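Local coordinates for protein putative peptidase (PDB 3CE2) that probably acts as a zinc-dependent oligopeptidase of the M3B (PepF) family, degrading small bioactive peptides, at residues A184-F195 / R235-L246. Residues are numbered along the deposited sequence; the frame is centred on the assembly and turned at random.
Sequences AFSSLSDSEIPF and RYHSYRHTFANL. With ZN (zinc ion), chain F.
R235 reaches into the turn that ends helix 180-192 and lays its guanidinium flat on the ring of F195, planes 15° apart and R235 CZ 3.6 Å from the ring centroid, a stacked cation-pi pair. A bend at the third torsion of the arginine turns NE and the guanidinium over this ring. R235 CD also lies over the same face, as a CH-pi contact. R235 NH1 gives a weak, bent hydrogen bond to I193 O (2.6 Å).

The second polar link joins hydroxyls: S189 OG and Y236 OH are 2.8 Å apart, with OG at the edge of the tyrosine ring and in its plane. H210 meets F195 edge to face, touches R235 and is hydrogen-bonded to Y236 OH.

Apolar packing fills the remainder. I193 CD1 touches two rings, Y239 CD2 at 3.4 Å and F243 CE2 at 3.7 Å, while its CG1 makes an off-centre CH-pi contact with Y239. F243, buried, meets F185 rim to rim, centroids 5.6 Å apart and planes at 65°; F185 in turn stacks on H528. Farther along, L188 CD1 touches T242 CG2 and L246 CD1, and A184 CB meets L246 CD2 at 3.7 Å.

H241, which takes no part in the packing, binds a surface zinc ion through NE2 (2.6 Å) with three waters, apart from the HExxH metal site of H402, H406 and E430. The segments 184-192 and 240-246 run roughly antiparallel (147°), pairing helices 180-192 and 240-260, with R235 packed against the turn after the first helix, within the largely helical M3 peptidase fold.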
loop_
_atom_site.group_PDB
_atom_site.type_symbol
_atom_site.label_atom_id
_atom_site.label_comp_id
_atom_site.label_asym_id
_atom_site.label_seq_id
_atom_site.Cartn_x
_atom_site.Cartn_y
_atom_site.Cartn_z
ATOM N N ALA A 184 15.073 -6.456 -17.227
ATOM C CA ALA A 184 15.256 -5.897 -18.534
ATOM C C ALA A 184 14.252 -4.755 -18.721
ATOM O O ALA A 184 14.609 -3.658 -19.188
ATOM C CB ALA A 184 15.057 -6.955 -19.557
ATOM N N PHE A 185 13.000 -5.011 -18.341
ATOM C CA PHE A 185 12.008 -3.966 -18.333
ATOM C C PHE A 185 12.506 -2.691 -17.663
ATOM O O PHE A 185 12.270 -1.602 -18.181
ATOM C CB PHE A 185 10.724 -4.399 -17.631
ATOM C CG PHE A 185 9.755 -3.265 -17.434
ATOM C CD1 PHE A 185 8.894 -2.890 -18.451
ATOM C CD2 PHE A 185 9.751 -2.531 -16.260
ATOM C CE1 PHE A 185 8.033 -1.832 -18.290
ATOM C CE2 PHE A 185 8.876 -1.483 -16.088
ATOM C CZ PHE A 185 8.022 -1.138 -17.105
ATOM N N SER A 186 13.185 -2.798 -16.522
ATOM C CA SER A 186 13.592 -1.569 -15.830
ATOM C C SER A 186 14.690 -0.841 -16.533
ATOM O O SER A 186 14.653 0.387 -16.630
ATOM C CB SER A 186 14.000 -1.810 -14.383
ATOM O OG SER A 186 12.934 -2.430 -13.703
ATOM N N SER A 187 15.683 -1.577 -17.021
ATOM C CA SER A 187 16.781 -0.901 -17.686
ATOM C C SER A 187 16.246 -0.165 -18.917
ATOM O O SER A 187 16.688 0.946 -19.207
ATOM C CB SER A 187 17.934 -1.851 -18.032
ATOM O OG SER A 187 17.462 -3.164 -18.235
ATOM N N LEU A 188 15.279 -0.756 -19.623
ATOM C CA LEU A 188 14.704 -0.078 -20.805
ATOM C C LEU A 188 13.844 1.109 -20.418
ATOM O O LEU A 188 14.000 2.222 -20.939
ATOM C CB LEU A 188 13.847 -1.015 -21.627
ATOM C CG LEU A 188 14.623 -2.047 -22.413
ATOM C CD1 LEU A 188 13.650 -3.125 -22.825
ATOM C CD2 LEU A 188 15.273 -1.440 -23.606
ATOM N N SER A 189 12.932 0.852 -19.494
ATOM C CA SER A 189 11.935 1.825 -19.147
ATOM C C SER A 189 12.542 3.005 -18.417
ATOM O O SER A 189 12.264 4.144 -18.745
ATOM C CB SER A 189 10.878 1.194 -18.271
ATOM O OG SER A 189 9.843 2.125 -18.135
ATOM N N ASP A 190 13.389 2.730 -17.435
ATOM C CA ASP A 190 13.920 3.774 -16.584
ATOM C C ASP A 190 15.209 4.405 -17.081
ATOM O O ASP A 190 15.483 5.551 -16.738
ATOM C CB ASP A 190 14.102 3.244 -15.167
ATOM C CG ASP A 190 12.792 2.743 -14.576
ATOM O OD1 ASP A 190 11.713 3.179 -15.055
ATOM O OD2 ASP A 190 12.832 1.894 -13.663
ATOM N N SER A 191 15.988 3.694 -17.897
ATOM C CA SER A 191 17.343 4.169 -18.225
ATOM C C SER A 191 17.668 4.348 -19.685
ATOM O O SER A 191 18.186 5.387 -20.061
ATOM C CB SER A 191 18.433 3.279 -17.606
ATOM O OG SER A 191 18.315 3.226 -16.194
ATOM N N GLU A 192 17.406 3.338 -20.507
ATOM C CA GLU A 192 18.050 3.292 -21.818
ATOM C C GLU A 192 17.222 3.812 -22.967
ATOM O O GLU A 192 17.740 4.448 -23.879
ATOM C CB GLU A 192 18.609 1.898 -22.088
ATOM C CG GLU A 192 19.513 1.503 -20.951
ATOM C CD GLU A 192 20.466 0.389 -21.275
ATOM O OE1 GLU A 192 19.980 -0.700 -21.647
ATOM O OE2 GLU A 192 21.698 0.599 -21.114
ATOM N N ILE A 193 15.926 3.565 -22.946
ATOM C CA ILE A 193 15.130 4.137 -24.012
ATOM C C ILE A 193 15.221 5.644 -23.838
ATOM O O ILE A 193 15.098 6.138 -22.738
ATOM C CB ILE A 193 13.696 3.629 -23.979
ATOM C CG1 ILE A 193 13.708 2.093 -24.116
ATOM C CG2 ILE A 193 12.877 4.286 -25.083
ATOM C CD1 ILE A 193 12.323 1.462 -24.240
ATOM N N PRO A 194 15.489 6.378 -24.914
ATOM C CA PRO A 194 15.616 7.824 -24.733
ATOM C C PRO A 194 14.268 8.536 -24.573
ATOM O O PRO A 194 13.276 8.181 -25.225
ATOM C CB PRO A 194 16.297 8.293 -26.024
ATOM C CG PRO A 194 16.531 7.032 -26.879
ATOM C CD PRO A 194 15.660 5.961 -26.315
ATOM N N PHE A 195 14.247 9.534 -23.699
ATOM C CA PHE A 195 13.087 10.374 -23.550
ATOM C C PHE A 195 13.058 11.427 -24.638
ATOM O O PHE A 195 14.077 11.696 -25.276
ATOM C CB PHE A 195 13.099 11.033 -22.191
ATOM C CG PHE A 195 12.768 10.100 -21.076
ATOM C CD1 PHE A 195 11.453 9.859 -20.735
ATOM C CD2 PHE A 195 13.775 9.457 -20.369
ATOM C CE1 PHE A 195 11.134 8.989 -19.703
ATOM C CE2 PHE A 195 13.469 8.589 -19.328
ATOM C CZ PHE A 195 12.143 8.358 -18.989
ATOM N N ARG A 235 7.564 7.047 -26.913
ATOM C CA ARG A 235 8.682 6.359 -26.292
ATOM C C ARG A 235 8.404 4.861 -26.195
ATOM O O ARG A 235 9.232 4.056 -26.587
ATOM C CB ARG A 235 9.025 6.940 -24.901
ATOM C CG ARG A 235 10.398 6.416 -24.419
ATOM C CD ARG A 235 11.057 7.185 -23.288
ATOM N NE ARG A 235 10.682 6.599 -22.018
ATOM C CZ ARG A 235 11.516 5.937 -21.237
ATOM N NH1 ARG A 235 12.779 5.800 -21.572
ATOM N NH2 ARG A 235 11.072 5.418 -20.113
ATOM N N TYR A 236 7.230 4.482 -25.695
ATOM C CA TYR A 236 6.946 3.078 -25.484
ATOM C C TYR A 236 6.546 2.372 -26.766
ATOM O O TYR A 236 6.905 1.216 -27.019
ATOM C CB TYR A 236 5.900 2.908 -24.378
ATOM C CG TYR A 236 6.515 3.209 -23.020
ATOM C CD1 TYR A 236 7.048 2.185 -22.231
ATOM C CD2 TYR A 236 6.616 4.518 -22.554
ATOM C CE1 TYR A 236 7.637 2.455 -21.025
ATOM C CE2 TYR A 236 7.178 4.788 -21.337
ATOM C CZ TYR A 236 7.707 3.760 -20.585
ATOM O OH TYR A 236 8.289 4.042 -19.371
ATOM N N HIS A 237 5.798 3.070 -27.589
ATOM C CA HIS A 237 5.314 2.476 -28.807
ATOM C C HIS A 237 6.495 1.954 -29.614
ATOM O O HIS A 237 6.451 0.854 -30.168
ATOM C CB HIS A 237 4.520 3.510 -29.589
ATOM C CG HIS A 237 4.161 3.062 -30.963
ATOM N ND1 HIS A 237 3.241 2.057 -31.194
ATOM C CD2 HIS A 237 4.622 3.454 -32.178
ATOM C CE1 HIS A 237 3.133 1.865 -32.498
ATOM N NE2 HIS A 237 3.969 2.689 -33.113
ATOM N N SER A 238 7.577 2.716 -29.660
ATOM C CA SER A 238 8.713 2.255 -30.450
ATOM C C SER A 238 9.447 1.004 -29.902
ATOM O O SER A 238 10.209 0.382 -30.613
ATOM C CB SER A 238 9.665 3.404 -30.729
ATOM O OG SER A 238 9.974 4.077 -29.533
ATOM N N TYR A 239 9.202 0.606 -28.662
ATOM C CA TYR A 239 9.756 -0.669 -28.179
ATOM C C TYR A 239 8.632 -1.659 -27.814
ATOM O O TYR A 239 8.797 -2.566 -26.977
ATOM C CB TYR A 239 10.781 -0.449 -27.042
ATOM C CG TYR A 239 12.047 0.149 -27.575
ATOM C CD1 TYR A 239 13.047 -0.658 -28.109
ATOM C CD2 TYR A 239 12.223 1.520 -27.625
ATOM C CE1 TYR A 239 14.207 -0.113 -28.669
ATOM C CE2 TYR A 239 13.380 2.072 -28.175
ATOM C CZ TYR A 239 14.365 1.248 -28.702
ATOM O OH TYR A 239 15.515 1.789 -29.243
ATOM N N ARG A 240 7.498 -1.496 -28.497
ATOM C CA ARG A 240 6.299 -2.265 -28.209
ATOM C C ARG A 240 6.466 -3.788 -28.319
ATOM O O ARG A 240 5.930 -4.516 -27.493
ATOM C CB ARG A 240 5.118 -1.750 -29.038
ATOM C CG ARG A 240 5.247 -1.949 -30.541
ATOM C CD ARG A 240 4.120 -1.226 -31.306
ATOM N NE ARG A 240 4.250 -1.369 -32.761
ATOM C CZ ARG A 240 5.099 -0.668 -33.514
ATOM N NH1 ARG A 240 5.902 0.237 -32.959
ATOM N NH2 ARG A 240 5.151 -0.881 -34.822
ATOM N N HIS A 241 7.232 -4.288 -29.282
ATOM C CA HIS A 241 7.407 -5.744 -29.395
ATOM C C HIS A 241 8.211 -6.305 -28.241
ATOM O O HIS A 241 7.922 -7.403 -27.734
ATOM C CB HIS A 241 8.045 -6.108 -30.724
ATOM C CG HIS A 241 7.299 -5.552 -31.888
ATOM N ND1 HIS A 241 7.675 -4.381 -32.522
ATOM C CD2 HIS A 241 6.148 -5.958 -32.478
ATOM C CE1 HIS A 241 6.798 -4.107 -33.474
ATOM N NE2 HIS A 241 5.863 -5.048 -33.468
ATOM N N THR A 242 9.191 -5.522 -27.796
ATOM C CA THR A 242 10.076 -5.939 -26.729
ATOM C C THR A 242 9.356 -5.907 -25.381
ATOM O O THR A 242 9.441 -6.827 -24.568
ATOM C CB THR A 242 11.306 -5.046 -26.717
ATOM O OG1 THR A 242 12.072 -5.332 -27.901
ATOM C CG2 THR A 242 12.156 -5.269 -25.428
ATOM N N PHE A 243 8.603 -4.855 -25.146
ATOM C CA PHE A 243 7.813 -4.833 -23.947
ATOM C C PHE A 243 6.777 -5.955 -23.932
ATOM O O PHE A 243 6.541 -6.548 -22.886
ATOM C CB PHE A 243 7.163 -3.488 -23.809
ATOM C CG PHE A 243 8.088 -2.433 -23.324
ATOM C CD1 PHE A 243 8.679 -2.545 -22.070
ATOM C CD2 PHE A 243 8.341 -1.294 -24.097
ATOM C CE1 PHE A 243 9.522 -1.534 -21.596
ATOM C CE2 PHE A 243 9.161 -0.280 -23.631
ATOM C CZ PHE A 243 9.759 -0.398 -22.379
ATOM N N ALA A 244 6.175 -6.266 -25.078
ATOM C CA ALA A 244 5.261 -7.423 -25.165
ATOM C C ALA A 244 5.993 -8.695 -24.836
ATOM O O ALA A 244 5.501 -9.512 -24.063
ATOM C CB ALA A 244 4.639 -7.550 -26.533
ATOM N N ASN A 245 7.161 -8.893 -25.423
ATOM C CA ASN A 245 7.912 -10.101 -25.087
ATOM C C ASN A 245 8.150 -10.204 -23.601
ATOM O O ASN A 245 7.969 -11.266 -22.995
ATOM C CB ASN A 245 9.265 -10.120 -25.787
ATOM C CG ASN A 245 9.150 -10.514 -27.215
ATOM O OD1 ASN A 245 8.255 -11.257 -27.574
ATOM N ND2 ASN A 245 10.038 -10.006 -28.048
ATOM N N LEU A 246 8.588 -9.093 -23.017
ATOM C CA LEU A 246 9.016 -9.112 -21.644
ATOM C C LEU A 246 7.814 -9.358 -20.756
ATOM O O LEU A 246 7.899 -10.061 -19.774
ATOM C CB LEU A 246 9.733 -7.818 -21.282
ATOM C CG LEU A 246 11.139 -7.565 -21.852
ATOM C CD1 LEU A 246 11.534 -6.151 -21.505
ATOM C CD2 LEU A 246 12.183 -8.537 -21.308
HETATM ZN ZN ZN F . 3.617 -5.494 -34.680
HETATM O O HOH W 1 3.053 -3.622 -35.978
HETATM O O HOH W 2 4.996 -7.444 -34.634
HETATM O O HOH W 3 2.120 -6.333 -33.129
#